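Local coordinates for Esterase/lipase-like protein (Caldicellulosiruptor lactoaceticus 6A, PDB 6A6O) that hydrolyses both acetyl esters and beta-1,4-linked xylosides, acting as a bifunctional acetyl esterase and xylosidase, at residues R126-S140 with P164-L176. Residues are numbered along the deposited sequence; the frame is centred on the assembly and turned at random.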
ATOM      1  N   ARG A 126       2.164  -4.458  14.174  1.00 28.27           N
ATOM      2  CA  ARG A 126       3.119  -3.682  13.387  1.00 27.07           C
ATOM      3  C   ARG A 126       3.116  -4.206  11.950  1.00 26.02           C
ATOM      4  O   ARG A 126       4.119  -4.687  11.424  1.00 28.92           O
ATOM      5  CB  ARG A 126       4.522  -3.728  13.990  1.00 28.45           C
ATOM      6  CG  ARG A 126       4.686  -2.837  15.229  1.00 30.14           C
ATOM      7  CD  ARG A 126       6.120  -2.805  15.706  1.00 34.93           C
ATOM      8  NE  ARG A 126       6.572  -4.117  16.171  1.00 33.16           N
ATOM      9  CZ  ARG A 126       7.847  -4.509  16.187  1.00 34.69           C
ATOM     10  NH1 ARG A 126       8.801  -3.697  15.753  1.00 32.32           N
ATOM     11  NH2 ARG A 126       8.170  -5.719  16.632  1.00 35.39           N
ATOM     12  N   ILE A 127       1.951  -4.120  11.313  1.00 28.19           N
ATOM     13  CA  ILE A 127       1.772  -4.472   9.911  1.00 23.08           C
ATOM     14  C   ILE A 127       1.305  -3.216   9.192  1.00 25.53           C
ATOM     15  O   ILE A 127       0.154  -2.799   9.363  1.00 25.23           O
ATOM     16  CB  ILE A 127       0.760  -5.609   9.722  1.00 25.73           C
ATOM     17  CG1 ILE A 127       1.261  -6.890  10.398  1.00 26.52           C
ATOM     18  CG2 ILE A 127       0.499  -5.863   8.230  1.00 25.73           C
ATOM     19  CD1 ILE A 127       0.189  -7.946  10.519  1.00 29.39           C
ATOM     20  N   GLY A 128       2.188  -2.617   8.390  1.00 25.11           N
ATOM     21  CA  GLY A 128       1.881  -1.423   7.636  1.00 23.13           C
ATOM     22  C   GLY A 128       1.903  -1.678   6.136  1.00 25.28           C
ATOM     23  O   GLY A 128       2.214  -2.770   5.660  1.00 24.37           O
ATOM     24  N   VAL A 129       1.561  -0.633   5.387  1.00 21.82           N
ATOM     25  CA  VAL A 129       1.546  -0.711   3.932  1.00 21.63           C
ATOM     26  C   VAL A 129       2.356   0.450   3.371  1.00 21.81           C
ATOM     27  O   VAL A 129       2.432   1.531   3.966  1.00 22.41           O
ATOM     28  CB  VAL A 129       0.112  -0.702   3.345  1.00 23.53           C
ATOM     29  CG1 VAL A 129      -0.659  -1.987   3.772  1.00 22.93           C
ATOM     30  CG2 VAL A 129      -0.624   0.592   3.748  1.00 25.49           C
ATOM     31  N   LEU A 130       2.990   0.198   2.227  1.00 20.75           N
ATOM     32  CA  LEU A 130       3.800   1.190   1.530  1.00 22.61           C
ATOM     33  C   LEU A 130       3.444   1.100   0.052  1.00 22.73           C
ATOM     34  O   LEU A 130       3.498   0.019  -0.537  1.00 23.06           O
ATOM     35  CB  LEU A 130       5.302   0.947   1.784  1.00 20.31           C
ATOM     36  CG  LEU A 130       6.324   1.917   1.173  1.00 21.65           C
ATOM     37  CD1 LEU A 130       7.632   1.960   1.954  1.00 23.87           C
ATOM     38  CD2 LEU A 130       6.615   1.548  -0.296  1.00 21.69           C
ATOM     39  N   GLY A 131       3.036   2.214  -0.544  1.00 22.84           N
ATOM     40  CA  GLY A 131       2.567   2.207  -1.915  1.00 21.34           C
ATOM     41  C   GLY A 131       3.170   3.335  -2.725  1.00 23.43           C
ATOM     42  O   GLY A 131       3.430   4.422  -2.216  1.00 21.03           O
ATOM     43  N   PHE A 132       3.382   3.044  -4.009  1.00 19.72           N
ATOM     44  CA  PHE A 132       3.887   3.983  -5.000  1.00 23.26           C
ATOM     45  C   PHE A 132       2.800   4.299  -6.022  1.00 19.93           C
ATOM     46  O   PHE A 132       2.227   3.381  -6.620  1.00 22.42           O
ATOM     47  CB  PHE A 132       5.085   3.402  -5.756  1.00 24.49           C
ATOM     48  CG  PHE A 132       6.264   3.065  -4.897  1.00 23.78           C
ATOM     49  CD1 PHE A 132       6.363   1.827  -4.275  1.00 23.48           C
ATOM     50  CD2 PHE A 132       7.295   3.984  -4.741  1.00 21.90           C
ATOM     51  CE1 PHE A 132       7.481   1.515  -3.510  1.00 20.82           C
ATOM     52  CE2 PHE A 132       8.403   3.688  -3.984  1.00 22.09           C
ATOM     53  CZ  PHE A 132       8.494   2.452  -3.356  1.00 21.99           C
ATOM     54  N   SER A 133       2.576   5.589  -6.282  1.00 23.59           N
ATOM     55  CA  SER A 133       1.727   6.051  -7.393  1.00 26.93           C
ATOM     56  C   SER A 133       0.336   5.436  -7.257  1.00 24.76           C
ATOM     57  O   SER A 133      -0.322   5.660  -6.226  1.00 23.22           O
ATOM     58  CB  SER A 133       2.455   5.756  -8.714  1.00 26.09           C
ATOM     59  OG  SER A 133       1.770   6.370  -9.796  1.00 29.81           O
ATOM     60  N   ALA A 134      -0.162   4.672  -8.236  1.00 23.84           N
ATOM     61  CA  ALA A 134      -1.456   4.014  -8.068  1.00 22.41           C
ATOM     62  C   ALA A 134      -1.445   3.023  -6.903  1.00 22.69           C
ATOM     63  O   ALA A 134      -2.482   2.800  -6.274  1.00 22.72           O
ATOM     64  CB  ALA A 134      -1.863   3.301  -9.358  1.00 25.79           C
ATOM     65  N   GLY A 135      -0.293   2.397  -6.623  1.00 22.87           N
ATOM     66  CA  GLY A 135      -0.173   1.601  -5.412  1.00 19.38           C
ATOM     67  C   GLY A 135      -0.295   2.434  -4.150  1.00 23.53           C
ATOM     68  O   GLY A 135      -0.785   1.952  -3.122  1.00 23.04           O
ATOM     69  N   GLY A 136       0.151   3.692  -4.203  1.00 21.31           N
ATOM     70  CA  GLY A 136      -0.073   4.582  -3.071  1.00 20.75           C
ATOM     71  C   GLY A 136      -1.526   4.978  -2.936  1.00 22.64           C
ATOM     72  O   GLY A 136      -2.031   5.156  -1.821  1.00 23.17           O
ATOM     73  N   HIS A 137      -2.221   5.128  -4.061  1.00 21.39           N
ATOM     74  CA  HIS A 137      -3.672   5.259  -3.996  1.00 21.20           C
ATOM     75  C   HIS A 137      -4.280   4.082  -3.246  1.00 22.68           C
ATOM     76  O   HIS A 137      -5.029   4.257  -2.275  1.00 23.22           O
ATOM     77  CB  HIS A 137      -4.249   5.350  -5.406  1.00 21.49           C
ATOM     78  CG  HIS A 137      -5.719   5.608  -5.432  1.00 22.20           C
ATOM     79  ND1 HIS A 137      -6.622   4.728  -5.992  1.00 25.62           N
ATOM     80  CD2 HIS A 137      -6.447   6.648  -4.960  1.00 23.52           C
ATOM     81  CE1 HIS A 137      -7.845   5.213  -5.857  1.00 25.36           C
ATOM     82  NE2 HIS A 137      -7.766   6.383  -5.248  1.00 24.21           N
ATOM     83  N   LEU A 138      -3.946   2.868  -3.676  1.00 23.55           N
ATOM     84  CA  LEU A 138      -4.487   1.679  -3.031  1.00 21.28           C
ATOM     85  C   LEU A 138      -4.119   1.628  -1.549  1.00 21.47           C
ATOM     86  O   LEU A 138      -4.953   1.286  -0.706  1.00 23.91           O
ATOM     87  CB  LEU A 138      -3.975   0.442  -3.770  1.00 20.85           C
ATOM     88  CG  LEU A 138      -4.548  -0.896  -3.337  1.00 25.31           C
ATOM     89  CD1 LEU A 138      -6.045  -0.865  -3.523  1.00 23.21           C
ATOM     90  CD2 LEU A 138      -3.899  -1.981  -4.179  1.00 26.94           C
ATOM     91  N   ALA A 139      -2.873   1.960  -1.212  1.00 22.09           N
ATOM     92  CA  ALA A 139      -2.458   2.015   0.189  1.00 23.14           C
ATOM     93  C   ALA A 139      -3.265   3.048   0.970  1.00 24.15           C
ATOM     94  O   ALA A 139      -3.679   2.799   2.110  1.00 23.31           O
ATOM     95  CB  ALA A 139      -0.968   2.347   0.276  1.00 24.47           C
ATOM     96  N   SER A 140      -3.493   4.221   0.374  1.00 22.47           N
ATOM     97  CA  SER A 140      -4.257   5.251   1.065  1.00 20.95           C
ATOM     98  C   SER A 140      -5.710   4.829   1.244  1.00 23.49           C
ATOM     99  O   SER A 140      -6.357   5.248   2.214  1.00 23.17           O
ATOM    100  CB  SER A 140      -4.162   6.592   0.322  1.00 22.48           C
ATOM    101  OG  SER A 140      -4.942   6.604  -0.868  1.00 22.05           O
ATOM    102  N   PRO A 164      -4.130  -1.123   8.507  1.00 25.08           N
ATOM    103  CA  PRO A 164      -2.672  -1.111   8.657  1.00 24.38           C
ATOM    104  C   PRO A 164      -2.262  -0.274   9.859  1.00 25.15           C
ATOM    105  O   PRO A 164      -2.950   0.670  10.261  1.00 25.90           O
ATOM    106  CB  PRO A 164      -2.183  -0.499   7.336  1.00 23.79           C
ATOM    107  CG  PRO A 164      -3.292   0.396   6.901  1.00 26.81           C
ATOM    108  CD  PRO A 164      -4.594  -0.247   7.412  1.00 22.70           C
ATOM    109  N   ASP A 165      -1.127  -0.639  10.454  1.00 23.12           N
ATOM    110  CA  ASP A 165      -0.643   0.074  11.625  1.00 22.28           C
ATOM    111  C   ASP A 165       0.162   1.322  11.266  1.00 23.66           C
ATOM    112  O   ASP A 165       0.428   2.143  12.145  1.00 25.51           O
ATOM    113  CB  ASP A 165       0.170  -0.887  12.487  1.00 26.02           C
ATOM    114  CG  ASP A 165      -0.685  -2.006  13.040  1.00 27.29           C
ATOM    115  OD1 ASP A 165      -1.672  -1.690  13.739  1.00 26.90           O
ATOM    116  OD2 ASP A 165      -0.407  -3.192  12.743  1.00 28.82           O
ATOM    117  N   CYS A 166       0.542   1.480  10.001  1.00 23.77           N
ATOM    118  CA  CYS A 166       1.136   2.711   9.485  1.00 22.79           C
ATOM    119  C   CYS A 166       1.014   2.665   7.970  1.00 25.72           C
ATOM    120  O   CYS A 166       0.788   1.601   7.385  1.00 24.16           O
ATOM    121  CB  CYS A 166       2.601   2.885   9.921  1.00 22.70           C
ATOM    122  SG  CYS A 166       3.807   1.776   9.103  1.00 28.02           S
ATOM    123  N   ILE A 167       1.177   3.833   7.339  1.00 24.19           N
ATOM    124  CA  ILE A 167       1.033   3.990   5.895  1.00 21.71           C
ATOM    125  C   ILE A 167       2.216   4.796   5.372  1.00 24.22           C
ATOM    126  O   ILE A 167       2.539   5.849   5.930  1.00 21.05           O
ATOM    127  CB  ILE A 167      -0.265   4.737   5.534  1.00 24.44           C
ATOM    128  CG1 ILE A 167      -1.503   4.019   6.071  1.00 27.67           C
ATOM    129  CG2 ILE A 167      -0.364   4.908   4.041  1.00 25.59           C
ATOM    130  CD1 ILE A 167      -2.733   4.930   6.030  1.00 29.46           C
ATOM    131  N   VAL A 168       2.836   4.330   4.288  1.00 19.83           N
ATOM    132  CA  VAL A 168       3.871   5.095   3.595  1.00 19.41           C
ATOM    133  C   VAL A 168       3.400   5.318   2.162  1.00 19.86           C
ATOM    134  O   VAL A 168       3.079   4.357   1.456  1.00 22.22           O
ATOM    135  CB  VAL A 168       5.233   4.387   3.615  1.00 21.54           C
ATOM    136  CG1 VAL A 168       6.269   5.235   2.854  1.00 21.05           C
ATOM    137  CG2 VAL A 168       5.677   4.134   5.058  1.00 20.51           C
ATOM    138  N   LEU A 169       3.353   6.578   1.740  1.00 20.34           N
ATOM    139  CA  LEU A 169       2.815   6.947   0.436  1.00 23.25           C
ATOM    140  C   LEU A 169       3.913   7.624  -0.362  1.00 22.33           C
ATOM    141  O   LEU A 169       4.454   8.643   0.072  1.00 21.19           O
ATOM    142  CB  LEU A 169       1.619   7.888   0.577  1.00 20.27           C
ATOM    143  CG  LEU A 169       0.482   7.310   1.412  1.00 21.69           C
ATOM    144  CD1 LEU A 169      -0.620   8.361   1.569  1.00 22.76           C
ATOM    145  CD2 LEU A 169      -0.081   6.006   0.785  1.00 21.56           C
ATOM    146  N   CYS A 170       4.222   7.076  -1.533  1.00 18.90           N
ATOM    147  CA  CYS A 170       5.337   7.543  -2.349  1.00 20.92           C
ATOM    148  C   CYS A 170       4.774   8.045  -3.664  1.00 21.91           C
ATOM    149  O   CYS A 170       4.181   7.261  -4.419  1.00 21.09           O
ATOM    150  CB  CYS A 170       6.345   6.419  -2.587  1.00 22.65           C
ATOM    151  SG  CYS A 170       6.833   5.537  -1.077  1.00 23.39           S
ATOM    152  N   TYR A 171       4.963   9.355  -3.935  1.00 20.72           N
ATOM    153  CA  TYR A 171       4.300  10.064  -5.027  1.00 21.18           C
ATOM    154  C   TYR A 171       2.915   9.481  -5.325  1.00 20.96           C
ATOM    155  O   TYR A 171       2.638   9.070  -6.460  1.00 22.78           O
ATOM    156  CB  TYR A 171       5.203  10.089  -6.278  1.00 19.56           C
ATOM    157  CG  TYR A 171       5.982   8.823  -6.603  1.00 21.82           C
ATOM    158  CD1 TYR A 171       5.406   7.795  -7.369  1.00 23.33           C
ATOM    159  CD2 TYR A 171       7.299   8.670  -6.183  1.00 22.02           C
ATOM    160  CE1 TYR A 171       6.131   6.644  -7.681  1.00 21.72           C
ATOM    161  CE2 TYR A 171       8.030   7.528  -6.489  1.00 23.21           C
ATOM    162  CZ  TYR A 171       7.448   6.524  -7.237  1.00 24.51           C
ATOM    163  OH  TYR A 171       8.190   5.399  -7.536  1.00 24.56           O
ATOM    164  N   PRO A 172       1.995   9.503  -4.353  1.00 20.82           N
ATOM    165  CA  PRO A 172       0.710   8.809  -4.508  1.00 19.58           C
ATOM    166  C   PRO A 172      -0.310   9.520  -5.389  1.00 20.02           C
ATOM    167  O   PRO A 172      -0.449  10.746  -5.371  1.00 22.67           O
ATOM    168  CB  PRO A 172       0.181   8.744  -3.066  1.00 21.31           C
ATOM    169  CG  PRO A 172       0.740  10.000  -2.448  1.00 20.02           C
ATOM    170  CD  PRO A 172       2.140  10.074  -2.999  1.00 21.34           C
ATOM    171  N   VAL A 173      -1.031   8.706  -6.162  1.00 21.76           N
ATOM    172  CA  VAL A 173      -2.359   9.063  -6.639  1.00 21.02           C
ATOM    173  C   VAL A 173      -3.285   9.131  -5.433  1.00 21.07           C
ATOM    174  O   VAL A 173      -3.338   8.192  -4.638  1.00 21.25           O
ATOM    175  CB  VAL A 173      -2.834   8.015  -7.656  1.00 22.46           C
ATOM    176  CG1 VAL A 173      -4.302   8.182  -7.996  1.00 23.09           C
ATOM    177  CG2 VAL A 173      -1.939   8.062  -8.917  1.00 24.44           C
ATOM    178  N   ILE A 174      -3.995  10.251  -5.269  1.00 19.64           N
ATOM    179  CA  ILE A 174      -4.829  10.433  -4.078  1.00 23.03           C
ATOM    180  C   ILE A 174      -6.224  10.847  -4.516  1.00 21.67           C
ATOM    181  O   ILE A 174      -7.227  10.196  -4.181  1.00 20.98           O
ATOM    182  CB  ILE A 174      -4.224  11.482  -3.115  1.00 20.08           C
ATOM    183  CG1 ILE A 174      -2.947  10.957  -2.446  1.00 19.99           C
ATOM    184  CG2 ILE A 174      -5.238  11.894  -2.037  1.00 22.51           C
ATOM    185  CD1 ILE A 174      -3.153   9.772  -1.482  1.00 21.84           C
ATOM    186  N   SER A 175      -6.289  11.941  -5.267  1.00 21.15           N
ATOM    187  CA  SER A 175      -7.545  12.483  -5.759  1.00 21.63           C
ATOM    188  C   SER A 175      -7.906  11.878  -7.115  1.00 22.52           C
ATOM    189  O   SER A 175      -7.047  11.718  -7.992  1.00 24.45           O
ATOM    190  CB  SER A 175      -7.441  14.005  -5.873  1.00 22.85           C
ATOM    191  OG  SER A 175      -8.573  14.545  -6.519  1.00 25.08           O
ATOM    192  N   LEU A 176      -9.185  11.561  -7.289  1.00 21.26           N
ATOM    193  CA  LEU A 176      -9.671  10.986  -8.537  1.00 22.02           C
ATOM    194  C   LEU A 176     -10.162  12.082  -9.479  1.00 25.28           C
ATOM    195  O   LEU A 176     -10.193  11.901 -10.696  1.00 23.74           O
ATOM    196  CB  LEU A 176     -10.794   9.984  -8.264  1.00 21.99           C
ATOM    197  CG  LEU A 176     -10.360   8.566  -7.890  1.00 25.32           C
ATOM    198  CD1 LEU A 176     -11.364   7.543  -8.400  1.00 26.03           C
ATOM    199  CD2 LEU A 176      -8.968   8.271  -8.428  1.00 25.12           C
TER
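Phe-132 lies against Cys-170 and Tyr-171, its CB 3.9 Å from Tyr-171 CE1. CG is about equally near Tyr-171 OH and Cys-170 CB, and CD2 lies 3.3 Å from Tyr-171 OH and 3.4 Å from Cys-170 CB. CE2 meets Cys-170 SG at 3.8 Å, and CZ, at the tip, skirts the same sulfur. Cys-170 SG stands over the face, 4.2 Å from the centroid of the Phe-132 ring and 26° off the normal, a sulfur-aromatic contact. Tyr-171 OH is hydrogen-bonded to the Glu-72 carboxylate and to Gly-257 N; a phenylalanine here would probably leave both without this partner and the ring freer to shift. Strands 127-132 and 167-170 run parallel, their axes 4.8 Å apart, in a beta-alpha-beta unit with helix 134-142, and the positive phi of Ser-133, 57°, fits the strained turn of a GxSxG nucleophile elbow. Its OG bonds to His-254, consistent with a Ser-His-Asp triad completed by Asp-222. Ser-133 N anchors the elbow to Cys-170 O (3.0 Å), while Ser-133 O accepts two bonds, from Val-173 N and His-137 N. At the far end, the Asp-165 OD2 anti lone pair receives Ile-127 N at 2.9 Å, nearly straight at 178°, and the same oxygen forms a salt bridge with Arg-114.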